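Local structure of methoxy mycolic acid synthase 2 (Mycobacterium tuberculosis, 1TPY) at residues Gln13-Tyr16 with Phe22-Leu25; Gln31-Ala36 with Met263-Gly268; Leu55-Leu60 with Ala84-Asn89; Asp115-Leu120 with Phe126-Asp131. The protein catalyses the S-adenosyl-L-methionine-dependent conversion of a double bond into a cis cyclopropane ring at the distal position of alpha mycolic acids and also helps make cis-cyclopropanated methoxymycolates. All coordinates share one frame; numbering follows the deposited sequence.

Contact 1 of 4, residues Gln13-Tyr16 with Phe22-Leu25; sequences QAHY and FFRL. With SAH (S-adenosyl-L-homocysteine), chain C; 16A (cetyl-trimethyl-ammonium), chain D.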
# COMPACT_ATOMS: atom_id res chain seq x y z
N GLN A 13 -6.04 -6.74 -10.18
CA GLN A 13 -5.68 -8.16 -10.27
C GLN A 13 -4.59 -8.42 -11.32
O GLN A 13 -3.77 -9.32 -11.15
CB GLN A 13 -6.92 -9.01 -10.58
CG GLN A 13 -7.86 -9.15 -9.39
CD GLN A 13 -9.13 -9.92 -9.71
OE1 GLN A 13 -9.92 -10.22 -8.82
NE2 GLN A 13 -9.33 -10.23 -10.99
N ALA A 14 -4.58 -7.63 -12.39
CA ALA A 14 -3.59 -7.78 -13.45
C ALA A 14 -2.18 -7.69 -12.88
O ALA A 14 -1.22 -8.18 -13.48
CB ALA A 14 -3.79 -6.69 -14.52
N HIS A 15 -2.05 -7.07 -11.71
CA HIS A 15 -0.75 -6.97 -11.07
C HIS A 15 -0.56 -7.98 -9.94
O HIS A 15 0.32 -8.84 -10.01
CB HIS A 15 -0.54 -5.55 -10.51
CG HIS A 15 0.85 -5.32 -10.00
ND1 HIS A 15 1.85 -4.77 -10.77
CD2 HIS A 15 1.41 -5.59 -8.79
CE1 HIS A 15 2.97 -4.73 -10.07
NE2 HIS A 15 2.73 -5.22 -8.87
N TYR A 16 -1.40 -7.90 -8.91
CA TYR A 16 -1.25 -8.78 -7.75
C TYR A 16 -1.58 -10.25 -7.90
O TYR A 16 -1.23 -11.05 -7.04
CB TYR A 16 -2.03 -8.20 -6.56
CG TYR A 16 -1.68 -6.76 -6.30
CD1 TYR A 16 -2.43 -5.73 -6.85
CD2 TYR A 16 -0.53 -6.43 -5.58
CE1 TYR A 16 -2.05 -4.41 -6.71
CE2 TYR A 16 -0.13 -5.11 -5.43
CZ TYR A 16 -0.89 -4.10 -6.00
OH TYR A 16 -0.49 -2.80 -5.87
N PHE A 22 6.15 -15.63 -7.91
CA PHE A 22 6.95 -14.59 -8.54
C PHE A 22 7.25 -13.48 -7.55
O PHE A 22 8.40 -13.05 -7.42
CB PHE A 22 6.22 -14.00 -9.75
CG PHE A 22 7.04 -13.00 -10.52
CD1 PHE A 22 8.05 -13.42 -11.38
CD2 PHE A 22 6.85 -11.63 -10.33
CE1 PHE A 22 8.85 -12.50 -12.05
CE2 PHE A 22 7.66 -10.70 -11.00
CZ PHE A 22 8.65 -11.14 -11.86
N PHE A 23 6.23 -13.01 -6.84
CA PHE A 23 6.42 -11.95 -5.86
C PHE A 23 7.32 -12.40 -4.73
O PHE A 23 8.08 -11.60 -4.18
CB PHE A 23 5.07 -11.48 -5.30
CG PHE A 23 4.30 -10.61 -6.26
CD1 PHE A 23 3.11 -11.05 -6.83
CD2 PHE A 23 4.78 -9.35 -6.61
CE1 PHE A 23 2.42 -10.26 -7.74
CE2 PHE A 23 4.10 -8.55 -7.52
CZ PHE A 23 2.91 -9.01 -8.09
N ARG A 24 7.26 -13.68 -4.37
CA ARG A 24 8.09 -14.19 -3.29
C ARG A 24 9.58 -14.10 -3.64
O ARG A 24 10.43 -14.14 -2.76
CB ARG A 24 7.73 -15.64 -2.97
CG ARG A 24 7.04 -15.82 -1.61
CD ARG A 24 6.96 -17.28 -1.20
NE ARG A 24 5.96 -18.02 -1.96
CZ ARG A 24 4.65 -17.86 -1.83
NH1 ARG A 24 4.17 -16.97 -0.96
NH2 ARG A 24 3.81 -18.59 -2.55
N LEU A 25 9.88 -13.97 -4.93
CA LEU A 25 11.26 -13.86 -5.38
C LEU A 25 11.94 -12.57 -4.94
O LEU A 25 13.16 -12.55 -4.76
CB LEU A 25 11.34 -13.94 -6.91
CG LEU A 25 10.87 -15.22 -7.61
CD1 LEU A 25 11.05 -15.05 -9.11
CD2 LEU A 25 11.67 -16.43 -7.10
N SAH C . -1.34 -3.09 2.21
CA SAH C . -0.47 -4.16 1.72
CB SAH C . -0.66 -4.39 0.20
CG SAH C . -0.45 -3.21 -0.74
SD SAH C . -0.68 -3.63 -2.49
C SAH C . 0.99 -3.85 2.02
O SAH C . 1.28 -2.72 2.46
OXT SAH C . 1.85 -4.73 1.80
C5' SAH C . -2.23 -2.78 -2.89
C4' SAH C . -3.42 -3.46 -2.19
O4' SAH C . -4.61 -2.63 -2.18
C3' SAH C . -3.82 -4.78 -2.83
O3' SAH C . -4.10 -5.74 -1.79
C2' SAH C . -5.06 -4.43 -3.61
O2' SAH C . -5.87 -5.59 -3.86
C1' SAH C . -5.69 -3.42 -2.71
N9 SAH C . -6.73 -2.53 -3.37
C8 SAH C . -6.68 -1.75 -4.48
N7 SAH C . -7.76 -1.10 -4.78
C5 SAH C . -8.63 -1.49 -3.76
C6 SAH C . -9.99 -1.18 -3.46
N6 SAH C . -10.72 -0.35 -4.20
N1 SAH C . -10.55 -1.76 -2.34
C2 SAH C . -9.81 -2.60 -1.58
N3 SAH C . -8.54 -2.98 -1.77
C4 SAH C . -8.00 -2.37 -2.90
C1 16A D . 6.76 0.63 -5.71
C2 16A D . 5.73 1.32 -6.61
C3 16A D . 6.17 2.76 -6.92
C4 16A D . 5.24 3.55 -7.83
C5 16A D . 5.82 4.96 -8.04
C6 16A D . 4.99 5.88 -8.95
C7 16A D . 4.81 5.50 -10.44
C8 16A D . 3.63 6.14 -11.22
C9 16A D . 2.23 6.05 -10.57
C10 16A D . 1.64 4.63 -10.39
C11 16A D . 0.49 4.50 -9.35
C12 16A D . 0.22 3.07 -8.86
C13 16A D . 0.82 2.80 -7.48
C14 16A D . 0.63 1.35 -7.05
C15 16A D . 1.49 1.13 -5.80
C16 16A D . 1.43 -0.37 -5.44
N1 16A D . 2.16 -1.07 -4.30
C17 16A D . 2.15 -2.39 -4.03
C18 16A D . 3.64 -0.73 -4.32
C19 16A D . 1.66 -0.51 -2.99

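Contact 2 of 4, residues Gln31-Ala36 with Met263-Gly268; sequences QTYSCA and MKYLTG. With SAH (S-adenosyl-L-homocysteine), chain C; 16A (cetyl-trimethyl-ammonium), chain D; CO3 (carbonate ion), chain B.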
# COMPACT_ATOMS: atom_id res chain seq x y z
N GLN A 31 6.06 -10.71 2.70
CA GLN A 31 5.38 -10.35 1.46
C GLN A 31 4.72 -8.97 1.56
O GLN A 31 3.67 -8.72 0.96
CB GLN A 31 4.32 -11.41 1.10
CG GLN A 31 4.83 -12.84 1.11
CD GLN A 31 6.05 -13.05 0.23
OE1 GLN A 31 6.06 -12.71 -0.95
NE2 GLN A 31 7.11 -13.63 0.81
N THR A 32 5.33 -8.08 2.34
CA THR A 32 4.81 -6.72 2.45
C THR A 32 5.19 -6.09 1.12
O THR A 32 6.29 -6.31 0.61
CB THR A 32 5.47 -5.96 3.62
OG1 THR A 32 5.13 -6.60 4.85
CG2 THR A 32 4.97 -4.53 3.65
N TYR A 33 4.28 -5.33 0.54
CA TYR A 33 4.51 -4.74 -0.76
C TYR A 33 4.20 -3.25 -0.69
O TYR A 33 3.21 -2.78 -1.25
CB TYR A 33 3.61 -5.44 -1.77
CG TYR A 33 4.01 -5.30 -3.22
CD1 TYR A 33 3.22 -5.85 -4.22
CD2 TYR A 33 5.16 -4.61 -3.60
CE1 TYR A 33 3.55 -5.74 -5.56
CE2 TYR A 33 5.52 -4.49 -4.95
CZ TYR A 33 4.70 -5.06 -5.92
OH TYR A 33 5.02 -4.96 -7.25
N SER A 34 5.07 -2.52 0.00
CA SER A 34 4.93 -1.09 0.20
C SER A 34 6.21 -0.56 0.83
O SER A 34 7.03 -1.33 1.32
CB SER A 34 3.73 -0.81 1.11
OG SER A 34 3.77 -1.62 2.28
N CYS A 35 6.39 0.76 0.83
CA CYS A 35 7.59 1.36 1.38
C CYS A 35 7.95 0.95 2.81
O CYS A 35 7.14 1.09 3.74
CB CYS A 35 7.50 2.88 1.31
SG CYS A 35 9.01 3.71 1.88
N ALA A 36 9.18 0.47 2.99
CA ALA A 36 9.65 0.05 4.31
C ALA A 36 10.13 1.26 5.10
O ALA A 36 10.19 2.37 4.58
CB ALA A 36 10.79 -0.95 4.14
N MET A 263 11.95 -5.54 -13.51
CA MET A 263 13.23 -4.91 -13.20
C MET A 263 13.18 -3.46 -13.68
O MET A 263 13.68 -2.55 -13.02
CB MET A 263 14.40 -5.63 -13.88
CG MET A 263 14.72 -7.00 -13.29
SD MET A 263 14.99 -6.94 -11.50
CE MET A 263 16.50 -5.95 -11.44
N LYS A 264 12.56 -3.26 -14.84
CA LYS A 264 12.43 -1.92 -15.41
C LYS A 264 11.55 -1.08 -14.48
O LYS A 264 11.84 0.10 -14.23
CB LYS A 264 11.78 -2.00 -16.80
CG LYS A 264 11.53 -0.64 -17.46
CD LYS A 264 10.91 -0.82 -18.84
CE LYS A 264 10.51 0.52 -19.46
NZ LYS A 264 9.97 0.34 -20.85
N TYR A 265 10.48 -1.68 -13.98
CA TYR A 265 9.57 -0.98 -13.08
C TYR A 265 10.21 -0.70 -11.73
O TYR A 265 10.16 0.43 -11.24
CB TYR A 265 8.26 -1.78 -12.94
CG TYR A 265 7.69 -1.94 -11.53
CD1 TYR A 265 7.47 -0.84 -10.70
CD2 TYR A 265 7.33 -3.21 -11.07
CE1 TYR A 265 6.90 -1.00 -9.44
CE2 TYR A 265 6.75 -3.38 -9.80
CZ TYR A 265 6.54 -2.27 -9.00
OH TYR A 265 5.98 -2.44 -7.75
N LEU A 266 10.84 -1.70 -11.13
CA LEU A 266 11.45 -1.50 -9.82
C LEU A 266 12.58 -0.46 -9.83
O LEU A 266 12.59 0.44 -9.00
CB LEU A 266 11.97 -2.84 -9.27
CG LEU A 266 10.93 -3.93 -9.02
CD1 LEU A 266 11.64 -5.18 -8.54
CD2 LEU A 266 9.89 -3.48 -8.00
N THR A 267 13.52 -0.59 -10.76
CA THR A 267 14.63 0.35 -10.84
C THR A 267 14.16 1.73 -11.27
O THR A 267 14.68 2.74 -10.80
CB THR A 267 15.73 -0.14 -11.81
OG1 THR A 267 15.15 -0.41 -13.09
CG2 THR A 267 16.38 -1.41 -11.28
N GLY A 268 13.17 1.78 -12.16
CA GLY A 268 12.66 3.06 -12.61
C GLY A 268 12.07 3.86 -11.46
O GLY A 268 12.38 5.05 -11.29
N SAH C . -1.34 -3.09 2.21
CA SAH C . -0.47 -4.16 1.72
CB SAH C . -0.66 -4.39 0.20
CG SAH C . -0.45 -3.21 -0.74
SD SAH C . -0.68 -3.63 -2.49
C SAH C . 0.99 -3.85 2.02
O SAH C . 1.28 -2.72 2.46
OXT SAH C . 1.85 -4.73 1.80
C5' SAH C . -2.23 -2.78 -2.89
C4' SAH C . -3.42 -3.46 -2.19
O4' SAH C . -4.61 -2.63 -2.18
C3' SAH C . -3.82 -4.78 -2.83
O3' SAH C . -4.10 -5.74 -1.79
C2' SAH C . -5.06 -4.43 -3.61
O2' SAH C . -5.87 -5.59 -3.86
C1' SAH C . -5.69 -3.42 -2.71
N9 SAH C . -6.73 -2.53 -3.37
C8 SAH C . -6.68 -1.75 -4.48
N7 SAH C . -7.76 -1.10 -4.78
C5 SAH C . -8.63 -1.49 -3.76
C6 SAH C . -9.99 -1.18 -3.46
N6 SAH C . -10.72 -0.35 -4.20
N1 SAH C . -10.55 -1.76 -2.34
C2 SAH C . -9.81 -2.60 -1.58
N3 SAH C . -8.54 -2.98 -1.77
C4 SAH C . -8.00 -2.37 -2.90
C1 16A D . 6.76 0.63 -5.71
C2 16A D . 5.73 1.32 -6.61
C3 16A D . 6.17 2.76 -6.92
C4 16A D . 5.24 3.55 -7.83
C5 16A D . 5.82 4.96 -8.04
C6 16A D . 4.99 5.88 -8.95
C7 16A D . 4.81 5.50 -10.44
C8 16A D . 3.63 6.14 -11.22
C9 16A D . 2.23 6.05 -10.57
C10 16A D . 1.64 4.63 -10.39
C11 16A D . 0.49 4.50 -9.35
C12 16A D . 0.22 3.07 -8.86
C13 16A D . 0.82 2.80 -7.48
C14 16A D . 0.63 1.35 -7.05
C15 16A D . 1.49 1.13 -5.80
C16 16A D . 1.43 -0.37 -5.44
N1 16A D . 2.16 -1.07 -4.30
C17 16A D . 2.15 -2.39 -4.03
C18 16A D . 3.64 -0.73 -4.32
C19 16A D . 1.66 -0.51 -2.99
C CO3 B . 3.16 2.67 -0.84
O1 CO3 B . 4.28 2.48 0.13
O2 CO3 B . 3.21 2.08 -2.06
O3 CO3 B . 2.09 3.43 -0.51

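Contact 3 of 4, residues Leu55-Leu60 with Ala84-Asn89; sequences LALGKL and AQYDVN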
# COMPACT_ATOMS: atom_id res chain seq x y z
N LEU A 55 4.83 1.35 12.76
CA LEU A 55 4.76 2.80 12.68
C LEU A 55 3.33 3.22 12.36
O LEU A 55 2.77 4.11 13.01
CB LEU A 55 5.71 3.31 11.60
CG LEU A 55 5.75 4.83 11.37
CD1 LEU A 55 6.29 5.52 12.63
CD2 LEU A 55 6.62 5.14 10.16
N ALA A 56 2.73 2.58 11.37
CA ALA A 56 1.37 2.89 10.97
C ALA A 56 0.36 2.50 12.05
O ALA A 56 -0.50 3.30 12.43
CB ALA A 56 1.03 2.16 9.67
N LEU A 57 0.47 1.27 12.53
CA LEU A 57 -0.42 0.75 13.55
C LEU A 57 -0.37 1.54 14.86
O LEU A 57 -1.41 1.82 15.46
CB LEU A 57 -0.09 -0.73 13.80
CG LEU A 57 -1.05 -1.81 13.26
CD1 LEU A 57 -1.58 -1.45 11.89
CD2 LEU A 57 -0.30 -3.14 13.23
N GLY A 58 0.83 1.92 15.30
CA GLY A 58 0.98 2.66 16.54
C GLY A 58 0.33 4.03 16.58
O GLY A 58 0.15 4.62 17.65
N LYS A 59 -0.03 4.56 15.41
CA LYS A 59 -0.65 5.88 15.32
C LYS A 59 -2.17 5.81 15.43
O LYS A 59 -2.84 6.84 15.54
CB LYS A 59 -0.29 6.52 13.98
CG LYS A 59 1.20 6.72 13.77
CD LYS A 59 1.50 7.20 12.36
CE LYS A 59 2.96 7.60 12.20
NZ LYS A 59 3.19 8.26 10.88
N LEU A 60 -2.72 4.60 15.40
CA LEU A 60 -4.16 4.40 15.45
C LEU A 60 -4.77 4.41 16.84
O LEU A 60 -5.97 4.68 16.99
CB LEU A 60 -4.52 3.09 14.73
CG LEU A 60 -4.24 3.08 13.23
CD1 LEU A 60 -4.53 1.71 12.66
CD2 LEU A 60 -5.10 4.14 12.55
N ALA A 84 -1.06 -9.84 16.94
CA ALA A 84 -0.01 -10.16 17.90
C ALA A 84 0.44 -8.98 18.75
O ALA A 84 0.58 -9.09 19.97
CB ALA A 84 1.18 -10.76 17.17
N GLN A 85 0.68 -7.85 18.11
CA GLN A 85 1.16 -6.67 18.81
C GLN A 85 0.09 -5.82 19.51
O GLN A 85 0.38 -5.17 20.51
CB GLN A 85 1.96 -5.80 17.85
CG GLN A 85 2.96 -4.91 18.55
CD GLN A 85 4.23 -5.64 18.95
OE1 GLN A 85 4.24 -6.86 19.15
NE2 GLN A 85 5.31 -4.89 19.10
N TYR A 86 -1.14 -5.79 18.99
CA TYR A 86 -2.18 -4.98 19.61
C TYR A 86 -3.40 -5.76 20.07
O TYR A 86 -4.33 -5.20 20.67
CB TYR A 86 -2.60 -3.84 18.67
CG TYR A 86 -1.43 -2.95 18.29
CD1 TYR A 86 -0.61 -3.27 17.22
CD2 TYR A 86 -1.11 -1.82 19.06
CE1 TYR A 86 0.50 -2.50 16.90
CE2 TYR A 86 0.00 -1.04 18.75
CZ TYR A 86 0.80 -1.39 17.67
OH TYR A 86 1.90 -0.62 17.35
N ASP A 87 -3.40 -7.05 19.79
CA ASP A 87 -4.49 -7.92 20.20
C ASP A 87 -5.87 -7.40 19.78
O ASP A 87 -6.80 -7.34 20.59
CB ASP A 87 -4.44 -8.12 21.72
CG ASP A 87 -5.36 -9.22 22.20
OD1 ASP A 87 -5.43 -10.27 21.53
OD2 ASP A 87 -6.01 -9.04 23.26
N VAL A 88 -5.99 -7.00 18.52
CA VAL A 88 -7.24 -6.52 17.97
C VAL A 88 -7.76 -7.57 16.98
O VAL A 88 -7.00 -8.40 16.49
CB VAL A 88 -7.07 -5.17 17.22
CG1 VAL A 88 -6.58 -4.09 18.18
CG2 VAL A 88 -6.11 -5.32 16.05
N ASN A 89 -9.06 -7.54 16.71
CA ASN A 89 -9.64 -8.46 15.73
C ASN A 89 -9.35 -7.78 14.40
O ASN A 89 -9.19 -6.55 14.37
CB ASN A 89 -11.16 -8.57 15.93
CG ASN A 89 -11.53 -9.07 17.31
OD1 ASN A 89 -11.14 -10.15 17.71
ND2 ASN A 89 -12.28 -8.26 18.05

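Contact 4 of 4, residues Asp115-Leu120 with Phe126-Asp131; sequences DRRVLL and FNEPVD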
# COMPACT_ATOMS: atom_id res chain seq x y z
N ASP A 115 -10.70 -12.62 16.29
CA ASP A 115 -11.44 -12.83 15.05
C ASP A 115 -10.62 -12.28 13.89
O ASP A 115 -9.94 -11.26 14.01
CB ASP A 115 -12.80 -12.14 15.12
CG ASP A 115 -13.66 -12.65 16.26
OD1 ASP A 115 -13.80 -13.88 16.40
OD2 ASP A 115 -14.21 -11.81 17.01
N ARG A 116 -10.69 -12.96 12.75
CA ARG A 116 -9.92 -12.53 11.59
C ARG A 116 -10.51 -13.07 10.30
O ARG A 116 -10.76 -14.26 10.17
CB ARG A 116 -8.48 -13.01 11.73
CG ARG A 116 -8.35 -14.51 11.95
CD ARG A 116 -6.97 -14.91 12.44
NE ARG A 116 -6.86 -16.36 12.55
CZ ARG A 116 -7.46 -17.10 13.48
NH1 ARG A 116 -8.24 -16.54 14.40
NH2 ARG A 116 -7.31 -18.42 13.46
N ARG A 117 -10.73 -12.17 9.35
CA ARG A 117 -11.25 -12.57 8.06
C ARG A 117 -10.75 -11.64 6.96
O ARG A 117 -10.32 -10.52 7.21
CB ARG A 117 -12.78 -12.60 8.06
CG ARG A 117 -13.43 -11.34 8.52
CD ARG A 117 -14.95 -11.48 8.54
NE ARG A 117 -15.54 -10.39 9.31
CZ ARG A 117 -16.39 -9.49 8.83
NH1 ARG A 117 -16.84 -8.54 9.63
NH2 ARG A 117 -16.79 -9.53 7.56
N VAL A 118 -10.80 -12.15 5.74
CA VAL A 118 -10.37 -11.41 4.57
C VAL A 118 -11.48 -11.55 3.55
O VAL A 118 -12.01 -12.64 3.35
CB VAL A 118 -9.06 -11.99 4.00
CG1 VAL A 118 -9.23 -13.47 3.71
CG2 VAL A 118 -8.66 -11.24 2.74
N LEU A 119 -11.87 -10.44 2.94
CA LEU A 119 -12.92 -10.46 1.94
C LEU A 119 -12.34 -10.11 0.58
O LEU A 119 -11.47 -9.24 0.48
CB LEU A 119 -14.02 -9.45 2.28
CG LEU A 119 -15.00 -9.75 3.42
CD1 LEU A 119 -14.31 -9.60 4.77
CD2 LEU A 119 -16.17 -8.79 3.34
N LEU A 120 -12.79 -10.81 -0.46
CA LEU A 120 -12.34 -10.46 -1.80
C LEU A 120 -13.38 -9.42 -2.16
O LEU A 120 -14.45 -9.74 -2.66
CB LEU A 120 -12.43 -11.64 -2.77
CG LEU A 120 -12.00 -11.25 -4.19
CD1 LEU A 120 -10.51 -10.95 -4.23
CD2 LEU A 120 -12.33 -12.36 -5.17
N PHE A 126 -17.78 -2.51 1.24
CA PHE A 126 -17.75 -2.73 2.68
C PHE A 126 -18.47 -1.61 3.43
O PHE A 126 -18.20 -0.43 3.20
CB PHE A 126 -16.29 -2.81 3.14
CG PHE A 126 -16.12 -3.42 4.49
CD1 PHE A 126 -16.22 -4.80 4.67
CD2 PHE A 126 -15.86 -2.62 5.60
CE1 PHE A 126 -16.06 -5.36 5.93
CE2 PHE A 126 -15.70 -3.17 6.86
CZ PHE A 126 -15.80 -4.55 7.03
N ASN A 127 -19.37 -1.97 4.35
CA ASN A 127 -20.12 -0.98 5.12
C ASN A 127 -20.25 -1.33 6.60
O ASN A 127 -21.06 -0.74 7.31
CB ASN A 127 -21.53 -0.81 4.54
CG ASN A 127 -21.52 -0.25 3.13
OD1 ASN A 127 -21.44 -0.99 2.15
ND2 ASN A 127 -21.57 1.07 3.03
N GLU A 128 -19.44 -2.28 7.06
CA GLU A 128 -19.47 -2.71 8.45
C GLU A 128 -18.79 -1.72 9.39
O GLU A 128 -17.82 -1.08 9.03
CB GLU A 128 -18.78 -4.06 8.61
CG GLU A 128 -19.46 -5.22 7.91
CD GLU A 128 -18.76 -6.52 8.20
OE1 GLU A 128 -17.95 -6.54 9.15
OE2 GLU A 128 -19.02 -7.52 7.50
N PRO A 129 -19.32 -1.58 10.62
CA PRO A 129 -18.69 -0.65 11.56
C PRO A 129 -17.36 -1.23 12.01
O PRO A 129 -17.26 -2.43 12.25
CB PRO A 129 -19.70 -0.58 12.71
CG PRO A 129 -21.01 -0.90 12.05
CD PRO A 129 -20.63 -2.03 11.12
N VAL A 130 -16.33 -0.39 12.10
CA VAL A 130 -15.02 -0.85 12.55
C VAL A 130 -14.44 0.21 13.48
O VAL A 130 -14.89 1.36 13.47
CB VAL A 130 -14.07 -1.09 11.37
CG1 VAL A 130 -14.68 -2.12 10.41
CG2 VAL A 130 -13.78 0.22 10.65
N ASP A 131 -13.46 -0.16 14.28
CA ASP A 131 -12.87 0.79 15.23
C ASP A 131 -11.74 1.63 14.68
O ASP A 131 -11.61 2.81 15.01
CB ASP A 131 -12.42 0.03 16.47
CG ASP A 131 -13.58 -0.65 17.16
OD1 ASP A 131 -13.50 -1.87 17.41
OD2 ASP A 131 -14.58 0.05 17.43

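Contact 1 of 4, residues Gln13-Tyr16 with Phe22-Leu25
Phe23 brings the far end of its ring against His15, and the two rings meet at a slant: their planes are 42° apart and their centroids 5.6 Å from each other, which fits neither a stack nor an edge-to-face pair. His15 CD2 lies 3.8 Å from Phe23 CZ and His15 NE2 lies as near to Phe23 CE2, so the CD2-NE2 side of the imidazole faces the CZ-CE2 side of the phenyl. The same ring turns its edge to the backbone, for His15 O lies in the ring plane with Phe23 CZ 3.2 Å away, a position that sets the weakly positive C-H rim against a carbonyl oxygen. Phe23 reaches this place because its CB already points at helix 9-16 and CG stands anti to the carbonyl carbon (chi1 -76°). His15 extends the other way round, CG anti to the backbone N at -173°, which brings its ring among Phe23, Phe200 and Tyr262. Its nitrogens are engaged outside the pair, ND1 with Ile199 O and NE2 with Tyr33 OH.

In this CFA/CMAS-family methyltransferase, Tyr16 brings the pair of helices 9-16 and 20-24 to the pocket for S-adenosyl-L-homocysteine and cetyl-trimethyl-ammonium, whose chain probably marks the acyl-chain site. Tyr16 is sandwiched there: His15 CD2 sits 3.7 Å above one face, over the ring centre, and the cofactor ribose atom C3' lies over the opposite face. Tyr16 CE2 comes within 3.3 Å of the cofactor sulfur SD. Tyr16 OH, hydrogen-bonded to His141 NE2, lies 3.1 Å from detergent C16, and C17 is in plane at the ring's edge.

Contact 2 of 4, residues Gln31-Ala36 with Met263-Gly268
Tyr33 and Tyr265 meet through their hydroxyls in the pocket of this Rossmann-like methyltransferase of the CFA/CMAS family, where the loop between helices 20-24 and 45-57 faces helix 256-275. The two side chains approach from opposite directions, and a hydrogen bond of 2.7 Å joins Tyr33 OH to Tyr265 OH; either could be the donor. Tyr33 OH lies in plane at the edge of the Tyr265 ring, whereas Tyr265 OH stands obliquely to the Tyr33 ring. His15 NE2 gives this buried Tyr33 hydroxyl a second partner.

The torsions explain how one residue serves two ligands. With CG anti to the backbone N (chi1 -161°), Tyr33 swings its ring away from the cofactor carboxylate and lays one face under the ammonium methyl C17 of cetyl-trimethyl-ammonium, 3.5 Å above the ring centre. Its backbone N remains beside S-adenosyl-L-homocysteine and donates to OXT over 2.8 Å, almost straight at 176°. Tyr265, close to Cys269, the probable active-site residue, borders the detergent tail with its ring edge, CE1 3.8 Å from C2. Leu266 CD2 rests on one face of that ring, toward its rim.

Ser34 holds OG between backbone N and carbonyl carbon, from where OG donates to cofactor O at 2.7 Å. One residue on, Cys35 N donates to O1 of the bound carbonate over 2.8 Å.

Contact 3 of 4, residues Leu55-Leu60 with Ala84-Asn89
Leu57 and Tyr86 pack where two helices of the Rossmann-like methyltransferase domain end side by side: helix 45-57 precedes strand 67-71, and helix 77-86 follows it, leading into strand 89-94. Along the first segment, Leu55 turns its CB away from the second helix, and Ala56 packs instead on the sheet, against Leu165 and Gln282. The contact begins in earnest at Leu57, whose CB points to the other segment and comes within 3.6 Å of Tyr86 CE1. Its branch CD2 follows the same side of the ring, 3.8 Å from Tyr86 CE1. The leucine thus crosses the tyrosine obliquely, with both CB and one methyl on it, and also reaches Leu62 and Leu68.

Gly58 comes next and meets the phenol end: its CA is 3.5 Å from Tyr86 OH, and with no side chain of its own it presents backbone there. From Leu57 the chain makes a type I beta turn, closed by Leu60 N donating to Leu57 O at 3.1 Å, which carries Lys59 and Leu60 toward strand 163-171.

Tyr86 points its CB at this turn, with CG anti to the carbonyl carbon (chi1 -58°), while Asp87, just beyond its helix, takes a positive phi of 52° as the chain leaves for the next strand. Although Gly58 N approaches Tyr86 OH to 3.4 Å, the angle is too poor for a hydrogen bond.

Contact 4 of 4, residues Asp115-Leu120 with Phe126-Asp131
Arg117 reaches from edge strand 116-120 to Glu128 in the following loop, and its course can be traced atom by atom. CB already points toward the loop. CG then lies between the backbone N and the carbonyl carbon (chi1 53°), and from CG to NE the chain is extended, which projects the guanidinium away from the strand. The carboxylate, with Glu128 CD in the guanidinium plane, sits at the guanidinium's edge, Arg117 CZ being 3.4 Å from Glu128 OE1. The two terminal nitrogens divide the acceptors: NH2 donates to Glu128 OE2 at 3.0 Å, and NH1 to OE1. The modelled NH1 to OE1 separation of 2.3 Å is very short, so its exact value is doubtful, although the salt bridge itself is plain.

The flat groups are nearly coplanar, 29° apart, as expected of a paired, two-bond bridge. Glu128 OE2 receives NH2 on its syn side, 22° out of the carboxylate plane, and the extended Glu128 chain comes from the direction opposite to Arg117.

Beside this charged pair lies an apolar one. Leu119, two residues along the same side of the strand, sets CD2 4.2 Å from Phe126 CD1, at the ring's edge; Glu128 N lies over one face of that ring.

Together they tie the outermost strand of the sheet to the connection entering strand 132-136, with Phe126 about 5 Å, side chain to side chain, from Trp123 of the S-adenosylmethionine site in this Rossmann-like methyltransferase fold.

Contacts 1 and 2 are buried and share both ligands as well as the His15-Tyr33 bond; Phe23 and Tyr16 also pack on the Tyr33 ring, so helices 9-16, 20-24 and 256-275 and the loop 31-36 meet in one aromatic cluster beside the ligands. Contacts 3 and 4 are only partly buried and lie in the Rossmann-like part, their centres about 16 Å apart, joined by a probable hydrogen bond from Asp115 N to Asn89 OD1. Their chemistry differs: contact 3 is apolar packing between helix ends, whereas contact 4 sets a salt bridge at the sheet edge beside a leucine-phenylalanine pair. Contacts 2 and 4 lie on opposite sides of the chain's centre.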